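Transaminase (Bacillus megaterium, PDB 5G0A) catalyses the S-selective transfer of amino groups between amines and carbonyl compounds, using pyridoxal-5'-phosphate as cofactor. Local coordinates at residues Ser119-Ile131 against Tyr148-Arg160. Residues are numbered along the deposited sequence; the frame is centred on the assembly and turned at random.
Sequences STGSEAVETALNI and YHGWTGGAATVTR. With PLP (pyridoxal-5'-phosphate), chain K.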
ATOM      1  N   SER B 119     -12.510  17.379  16.475  1.00 21.45           N
ATOM      2  CA  SER B 119     -12.822  17.029  17.881  1.00 21.32           C
ATOM      3  C   SER B 119     -11.672  16.475  18.689  1.00 22.62           C
ATOM      4  O   SER B 119     -11.771  16.416  19.913  1.00 24.14           O
ATOM      5  CB  SER B 119     -14.001  16.021  17.968  1.00 22.51           C
ATOM      6  OG  SER B 119     -15.183  16.613  17.471  1.00 22.66           O
ATOM      7  N   THR B 120     -10.598  16.039  18.020  1.00 21.82           N
ATOM      8  CA  THR B 120      -9.482  15.402  18.700  1.00 21.30           C
ATOM      9  C   THR B 120      -8.135  15.759  18.051  1.00 21.04           C
ATOM     10  O   THR B 120      -8.101  16.252  16.925  1.00 20.65           O
ATOM     11  CB  THR B 120      -9.606  13.854  18.730  1.00 22.54           C
ATOM     12  OG1 THR B 120      -9.430  13.309  17.407  1.00 21.73           O
ATOM     13  CG2 THR B 120     -10.994  13.376  19.271  1.00 22.03           C
ATOM     14  N   GLY B 121      -7.040  15.484  18.770  1.00 21.42           N
ATOM     15  CA  GLY B 121      -5.706  15.745  18.237  1.00 21.54           C
ATOM     16  C   GLY B 121      -5.420  14.846  17.040  1.00 21.93           C
ATOM     17  O   GLY B 121      -4.822  15.295  16.061  1.00 21.32           O
ATOM     18  N   SER B 122      -5.860  13.581  17.111  1.00 19.93           N
ATOM     19  CA  SER B 122      -5.645  12.660  15.989  1.00 22.78           C
ATOM     20  C   SER B 122      -6.397  13.148  14.764  1.00 21.88           C
ATOM     21  O   SER B 122      -5.864  13.114  13.669  1.00 21.84           O
ATOM     22  CB  SER B 122      -6.089  11.232  16.314  1.00 22.27           C
ATOM     23  OG  SER B 122      -5.225  10.666  17.280  1.00 23.22           O
ATOM     24  N   GLU B 123      -7.639  13.593  14.955  1.00 21.47           N
ATOM     25  CA  GLU B 123      -8.396  14.195  13.837  1.00 20.52           C
ATOM     26  C   GLU B 123      -7.698  15.431  13.268  1.00 21.68           C
ATOM     27  O   GLU B 123      -7.722  15.653  12.057  1.00 20.30           O
ATOM     28  CB  GLU B 123      -9.828  14.524  14.243  1.00 22.65           C
ATOM     29  CG  GLU B 123     -10.710  13.259  14.323  1.00 20.56           C
ATOM     30  CD  GLU B 123     -12.183  13.578  14.508  1.00 22.29           C
ATOM     31  OE1 GLU B 123     -12.510  14.730  14.874  1.00 24.76           O
ATOM     32  OE2 GLU B 123     -13.013  12.677  14.244  1.00 23.79           O
ATOM     33  N   ALA B 124      -7.084  16.232  14.132  1.00 21.14           N
ATOM     34  CA  ALA B 124      -6.327  17.400  13.648  1.00 21.82           C
ATOM     35  C   ALA B 124      -5.142  16.973  12.782  1.00 20.46           C
ATOM     36  O   ALA B 124      -4.856  17.610  11.744  1.00 22.61           O
ATOM     37  CB  ALA B 124      -5.823  18.250  14.818  1.00 22.79           C
ATOM     38  N   VAL B 125      -4.415  15.954  13.223  1.00 19.64           N
ATOM     39  CA  VAL B 125      -3.275  15.415  12.433  1.00 20.30           C
ATOM     40  C   VAL B 125      -3.775  14.816  11.100  1.00 19.72           C
ATOM     41  O   VAL B 125      -3.188  15.054  10.053  1.00 19.95           O
ATOM     42  CB  VAL B 125      -2.471  14.397  13.262  1.00 20.84           C
ATOM     43  CG1 VAL B 125      -1.422  13.656  12.410  1.00 20.55           C
ATOM     44  CG2 VAL B 125      -1.754  15.120  14.429  1.00 21.34           C
ATOM     45  N   GLU B 126      -4.882  14.071  11.134  1.00 20.21           N
ATOM     46  CA  GLU B 126      -5.478  13.557   9.869  1.00 21.87           C
ATOM     47  C   GLU B 126      -5.723  14.697   8.893  1.00 22.60           C
ATOM     48  O   GLU B 126      -5.416  14.600   7.680  1.00 21.96           O
ATOM     49  CB  GLU B 126      -6.803  12.797  10.113  1.00 22.71           C
ATOM     50  CG  GLU B 126      -6.692  11.568  11.024  1.00 21.69           C
ATOM     51  CD  GLU B 126      -6.221  10.308  10.289  1.00 24.06           C
ATOM     52  OE1 GLU B 126      -6.149  10.305   9.046  1.00 24.64           O
ATOM     53  OE2 GLU B 126      -5.939   9.321  10.976  1.00 27.33           O
ATOM     54  N   THR B 127      -6.273  15.784   9.410  1.00 19.91           N
ATOM     55  CA  THR B 127      -6.651  16.898   8.559  1.00 20.78           C
ATOM     56  C   THR B 127      -5.399  17.564   7.962  1.00 20.06           C
ATOM     57  O   THR B 127      -5.377  17.893   6.787  1.00 20.39           O
ATOM     58  CB  THR B 127      -7.505  17.918   9.352  1.00 22.28           C
ATOM     59  OG1 THR B 127      -8.628  17.218   9.922  1.00 21.09           O
ATOM     60  CG2 THR B 127      -8.049  18.985   8.404  1.00 21.40           C
ATOM     61  N   ALA B 128      -4.389  17.759   8.793  1.00 19.98           N
ATOM     62  CA  ALA B 128      -3.126  18.354   8.374  1.00 19.96           C
ATOM     63  C   ALA B 128      -2.472  17.518   7.282  1.00 21.52           C
ATOM     64  O   ALA B 128      -1.944  18.074   6.324  1.00 21.07           O
ATOM     65  CB  ALA B 128      -2.176  18.461   9.540  1.00 19.24           C
ATOM     66  N   LEU B 129      -2.466  16.196   7.447  1.00 19.90           N
ATOM     67  CA  LEU B 129      -1.866  15.335   6.416  1.00 21.19           C
ATOM     68  C   LEU B 129      -2.628  15.487   5.097  1.00 20.87           C
ATOM     69  O   LEU B 129      -2.006  15.630   4.044  1.00 20.88           O
ATOM     70  CB  LEU B 129      -1.884  13.870   6.868  1.00 20.70           C
ATOM     71  CG  LEU B 129      -0.997  13.589   8.089  1.00 22.75           C
ATOM     72  CD1 LEU B 129      -1.277  12.164   8.573  1.00 25.10           C
ATOM     73  CD2 LEU B 129       0.499  13.824   7.853  1.00 25.62           C
ATOM     74  N   ASN B 130      -3.960  15.461   5.165  1.00 20.56           N
ATOM     75  CA  ASN B 130      -4.787  15.642   3.980  1.00 20.71           C
ATOM     76  C   ASN B 130      -4.478  16.966   3.269  1.00 21.46           C
ATOM     77  O   ASN B 130      -4.337  17.014   2.028  1.00 19.89           O
ATOM     78  CB  ASN B 130      -6.279  15.576   4.349  1.00 21.91           C
ATOM     79  CG  ASN B 130      -6.711  14.185   4.799  1.00 21.77           C
ATOM     80  OD1 ASN B 130      -5.959  13.216   4.644  1.00 22.88           O
ATOM     81  ND2 ASN B 130      -7.923  14.074   5.358  1.00 21.87           N
ATOM     82  N   ILE B 131      -4.393  18.048   4.052  1.00 20.50           N
ATOM     83  CA  ILE B 131      -4.177  19.367   3.471  1.00 21.03           C
ATOM     84  C   ILE B 131      -2.779  19.478   2.862  1.00 21.35           C
ATOM     85  O   ILE B 131      -2.644  20.003   1.742  1.00 21.43           O
ATOM     86  CB  ILE B 131      -4.391  20.497   4.514  1.00 20.96           C
ATOM     87  CG1 ILE B 131      -5.869  20.595   4.892  1.00 20.64           C
ATOM     88  CG2 ILE B 131      -3.904  21.849   3.972  1.00 20.79           C
ATOM     89  CD1 ILE B 131      -6.102  21.340   6.209  1.00 19.77           C
ATOM     90  N   TYR B 148       5.114  10.505  18.171  1.00 23.90           N
ATOM     91  CA  TYR B 148       3.708  10.147  18.381  1.00 24.15           C
ATOM     92  C   TYR B 148       2.852  11.272  17.807  1.00 23.87           C
ATOM     93  O   TYR B 148       3.026  12.443  18.180  1.00 24.36           O
ATOM     94  CB  TYR B 148       3.406   9.921  19.867  1.00 23.83           C
ATOM     95  CG  TYR B 148       1.966   9.453  20.049  1.00 24.30           C
ATOM     96  CD1 TYR B 148       1.624   8.118  19.787  1.00 25.86           C
ATOM     97  CD2 TYR B 148       0.949  10.346  20.394  1.00 25.86           C
ATOM     98  CE1 TYR B 148       0.308   7.677  19.878  1.00 27.93           C
ATOM     99  CE2 TYR B 148      -0.385   9.908  20.519  1.00 25.80           C
ATOM    100  CZ  TYR B 148      -0.686   8.571  20.248  1.00 27.18           C
ATOM    101  OH  TYR B 148      -1.981   8.100  20.344  1.00 28.14           O
ATOM    102  N   HIS B 149       1.958  10.927  16.878  1.00 21.73           N
ATOM    103  CA  HIS B 149       1.095  11.906  16.258  1.00 22.35           C
ATOM    104  C   HIS B 149      -0.372  11.484  16.329  1.00 21.77           C
ATOM    105  O   HIS B 149      -1.209  12.061  15.654  1.00 23.51           O
ATOM    106  CB  HIS B 149       1.524  12.191  14.793  1.00 22.24           C
ATOM    107  CG  HIS B 149       2.877  12.823  14.689  1.00 21.96           C
ATOM    108  ND1 HIS B 149       3.138  14.091  15.169  1.00 20.83           N
ATOM    109  CD2 HIS B 149       4.048  12.366  14.171  1.00 23.13           C
ATOM    110  CE1 HIS B 149       4.417  14.378  14.970  1.00 22.08           C
ATOM    111  NE2 HIS B 149       4.987  13.352  14.357  1.00 23.71           N
ATOM    112  N   GLY B 150      -0.680  10.478  17.145  1.00 21.67           N
ATOM    113  CA  GLY B 150      -2.088  10.060  17.249  1.00 22.36           C
ATOM    114  C   GLY B 150      -2.286   8.615  16.841  1.00 23.24           C
ATOM    115  O   GLY B 150      -1.322   7.924  16.511  1.00 25.07           O
ATOM    116  N   TRP B 151      -3.546   8.164  16.825  1.00 22.61           N
ATOM    117  CA  TRP B 151      -3.819   6.726  16.760  1.00 22.31           C
ATOM    118  C   TRP B 151      -4.717   6.271  15.607  1.00 22.40           C
ATOM    119  O   TRP B 151      -4.781   5.068  15.323  1.00 22.23           O
ATOM    120  CB  TRP B 151      -4.436   6.238  18.086  1.00 22.01           C
ATOM    121  CG  TRP B 151      -5.801   6.817  18.308  1.00 23.32           C
ATOM    122  CD1 TRP B 151      -6.091   8.014  18.894  1.00 23.18           C
ATOM    123  CD2 TRP B 151      -7.056   6.257  17.884  1.00 21.76           C
ATOM    124  NE1 TRP B 151      -7.454   8.235  18.865  1.00 22.52           N
ATOM    125  CE2 TRP B 151      -8.068   7.169  18.263  1.00 21.87           C
ATOM    126  CE3 TRP B 151      -7.423   5.062  17.233  1.00 23.49           C
ATOM    127  CZ2 TRP B 151      -9.441   6.927  18.025  1.00 22.84           C
ATOM    128  CZ3 TRP B 151      -8.789   4.833  16.964  1.00 21.61           C
ATOM    129  CH2 TRP B 151      -9.779   5.763  17.374  1.00 22.92           C
ATOM    130  N   THR B 152      -5.449   7.210  14.998  1.00 23.05           N
ATOM    131  CA  THR B 152      -6.341   6.903  13.884  1.00 22.81           C
ATOM    132  C   THR B 152      -5.468   6.550  12.662  1.00 24.06           C
ATOM    133  O   THR B 152      -4.252   6.826  12.655  1.00 25.20           O
ATOM    134  CB  THR B 152      -7.303   8.088  13.583  1.00 21.51           C
ATOM    135  OG1 THR B 152      -6.534   9.294  13.526  1.00 22.45           O
ATOM    136  CG2 THR B 152      -8.369   8.266  14.698  1.00 21.59           C
ATOM    137  N   GLY B 153      -6.057   5.896  11.665  1.00 25.56           N
ATOM    138  CA  GLY B 153      -5.291   5.274  10.572  1.00 24.97           C
ATOM    139  C   GLY B 153      -4.238   6.144   9.921  1.00 27.14           C
ATOM    140  O   GLY B 153      -3.099   5.708   9.773  1.00 28.24           O
ATOM    141  N   GLY B 154      -4.590   7.386   9.571  1.00 26.21           N
ATOM    142  CA  GLY B 154      -3.617   8.302   8.959  1.00 24.57           C
ATOM    143  C   GLY B 154      -2.563   8.831   9.935  1.00 25.84           C
ATOM    144  O   GLY B 154      -1.361   8.795   9.662  1.00 28.52           O
ATOM    145  N   ALA B 155      -3.002   9.312  11.099  1.00 23.80           N
ATOM    146  CA  ALA B 155      -2.093   9.767  12.141  1.00 24.25           C
ATOM    147  C   ALA B 155      -1.140   8.645  12.613  1.00 25.82           C
ATOM    148  O   ALA B 155       0.018   8.873  12.927  1.00 25.25           O
ATOM    149  CB  ALA B 155      -2.882  10.317  13.324  1.00 24.46           C
ATOM    150  N   ALA B 156      -1.648   7.421  12.697  1.00 23.53           N
ATOM    151  CA  ALA B 156      -0.799   6.292  13.082  1.00 24.37           C
ATOM    152  C   ALA B 156       0.333   6.018  12.067  1.00 23.30           C
ATOM    153  O   ALA B 156       1.417   5.601  12.456  1.00 24.17           O
ATOM    154  CB  ALA B 156      -1.638   5.036  13.307  1.00 23.31           C
ATOM    155  N   THR B 157       0.103   6.290  10.781  1.00 22.26           N
ATOM    156  CA  THR B 157       1.174   6.056   9.792  1.00 23.47           C
ATOM    157  C   THR B 157       2.421   6.874  10.117  1.00 23.01           C
ATOM    158  O   THR B 157       3.528   6.439   9.817  1.00 24.33           O
ATOM    159  CB  THR B 157       0.762   6.324   8.319  1.00 23.90           C
ATOM    160  OG1 THR B 157       0.517   7.726   8.119  1.00 24.77           O
ATOM    161  CG2 THR B 157      -0.486   5.469   7.920  1.00 25.07           C
ATOM    162  N   VAL B 158       2.236   8.051  10.721  1.00 22.07           N
ATOM    163  CA  VAL B 158       3.384   8.888  11.099  1.00 22.05           C
ATOM    164  C   VAL B 158       3.811   8.738  12.552  1.00 22.63           C
ATOM    165  O   VAL B 158       4.722   9.393  13.019  1.00 22.32           O
ATOM    166  CB  VAL B 158       3.212  10.373  10.715  1.00 22.12           C
ATOM    167  CG1 VAL B 158       3.238  10.521   9.191  1.00 22.16           C
ATOM    168  CG2 VAL B 158       1.916  10.963  11.280  1.00 21.22           C
ATOM    169  N   THR B 159       3.154   7.833  13.257  1.00 23.61           N
ATOM    170  CA  THR B 159       3.556   7.512  14.616  1.00 23.19           C
ATOM    171  C   THR B 159       4.543   6.358  14.545  1.00 24.73           C
ATOM    172  O   THR B 159       4.211   5.267  14.068  1.00 25.53           O
ATOM    173  CB  THR B 159       2.324   7.131  15.453  1.00 24.74           C
ATOM    174  OG1 THR B 159       1.562   8.322  15.697  1.00 23.78           O
ATOM    175  CG2 THR B 159       2.742   6.532  16.782  1.00 24.72           C
ATOM    176  N   ARG B 160       5.775   6.623  14.964  1.00 25.19           N
ATOM    177  CA  ARG B 160       6.820   5.590  14.978  1.00 27.96           C
ATOM    178  C   ARG B 160       7.287   5.327  16.414  1.00 28.50           C
ATOM    179  O   ARG B 160       8.467   5.156  16.699  1.00 29.24           O
ATOM    180  CB  ARG B 160       7.985   5.975  14.050  1.00 27.11           C
ATOM    181  CG  ARG B 160       7.622   6.112  12.580  1.00 28.29           C
ATOM    182  CD  ARG B 160       6.965   4.865  12.003  1.00 28.96           C
ATOM    183  NE  ARG B 160       7.514   3.634  12.563  1.00 29.85           N
ATOM    184  CZ  ARG B 160       6.891   2.455  12.571  1.00 30.24           C
ATOM    185  NH1 ARG B 160       5.699   2.310  12.004  1.00 28.73           N
ATOM    186  NH2 ARG B 160       7.465   1.409  13.149  1.00 31.24           N
TER
HETATM  187  N1  PLP K1298      -0.051  14.420  18.620  1.00 22.01           N
HETATM  188  C2  PLP K1298       0.662  14.534  19.766  1.00 23.29           C
HETATM  189  C2A PLP K1298       2.049  15.138  19.734  1.00 24.59           C
HETATM  190  C3  PLP K1298       0.050  14.143  21.057  1.00 25.42           C
HETATM  191  O3  PLP K1298       0.699  14.278  22.223  1.00 27.98           O
HETATM  192  C4  PLP K1298      -1.313  13.591  21.054  1.00 25.67           C
HETATM  193  C4A PLP K1298      -1.994  13.215  22.370  1.00 30.20           C
HETATM  194  C5  PLP K1298      -1.956  13.478  19.722  1.00 23.64           C
HETATM  195  C6  PLP K1298      -1.279  13.875  18.578  1.00 23.42           C
HETATM  196  C5A PLP K1298      -3.338  12.865  19.548  1.00 24.74           C
HETATM  197  O4P PLP K1298      -4.360  13.560  20.231  1.00 24.58           O
HETATM  198  P   PLP K1298      -5.694  12.729  20.615  1.00 23.59           P
HETATM  199  O1P PLP K1298      -6.562  13.850  21.119  1.00 23.94           O
HETATM  200  O2P PLP K1298      -6.232  12.027  19.380  1.00 23.11           O
HETATM  201  O3P PLP K1298      -5.273  11.760  21.687  1.00 23.96           O
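E126 OE2 gathers the turn that begins the weakly bonded helix at about 153-157. Just ahead of it, T152 OG1 donates to the anti lone pair of E126 OE2 at 2.6 Å, while A155 N meets that oxygen from above the carboxylate plane at 2.9 Å; G154 N adds a weak bond. The chi2 bend (-83°) swings the carboxylate to these donors; OE1 accepts from G153 N of the second subunit. With an alanine here, the T152 hydroxyl and A155 amide would probably lose their shared acceptor, and that G153 its bond. A CB on G154 would strike E126 OE1. Nearer the cofactor, S122 OG, a small hydroxyl suited to a double role, accepts from W151 N and donates to PLP O2P, which S122 N also binds; G121 N binds O1P. On G150 a CB would hit S122 OG and jam against H149 O. Alongside, V125 CG1 packs on A155 CB at 3.8 Å and shares V158 CG2 with L129 CD1, branched apolar groups that fill the interface. Further out, T120 OG1 caps the helix through E123 N. The phosphate thus sits at a helix N-terminus, whose dipole probably helps hold it, as in fold-type I, class-III aminotransferases.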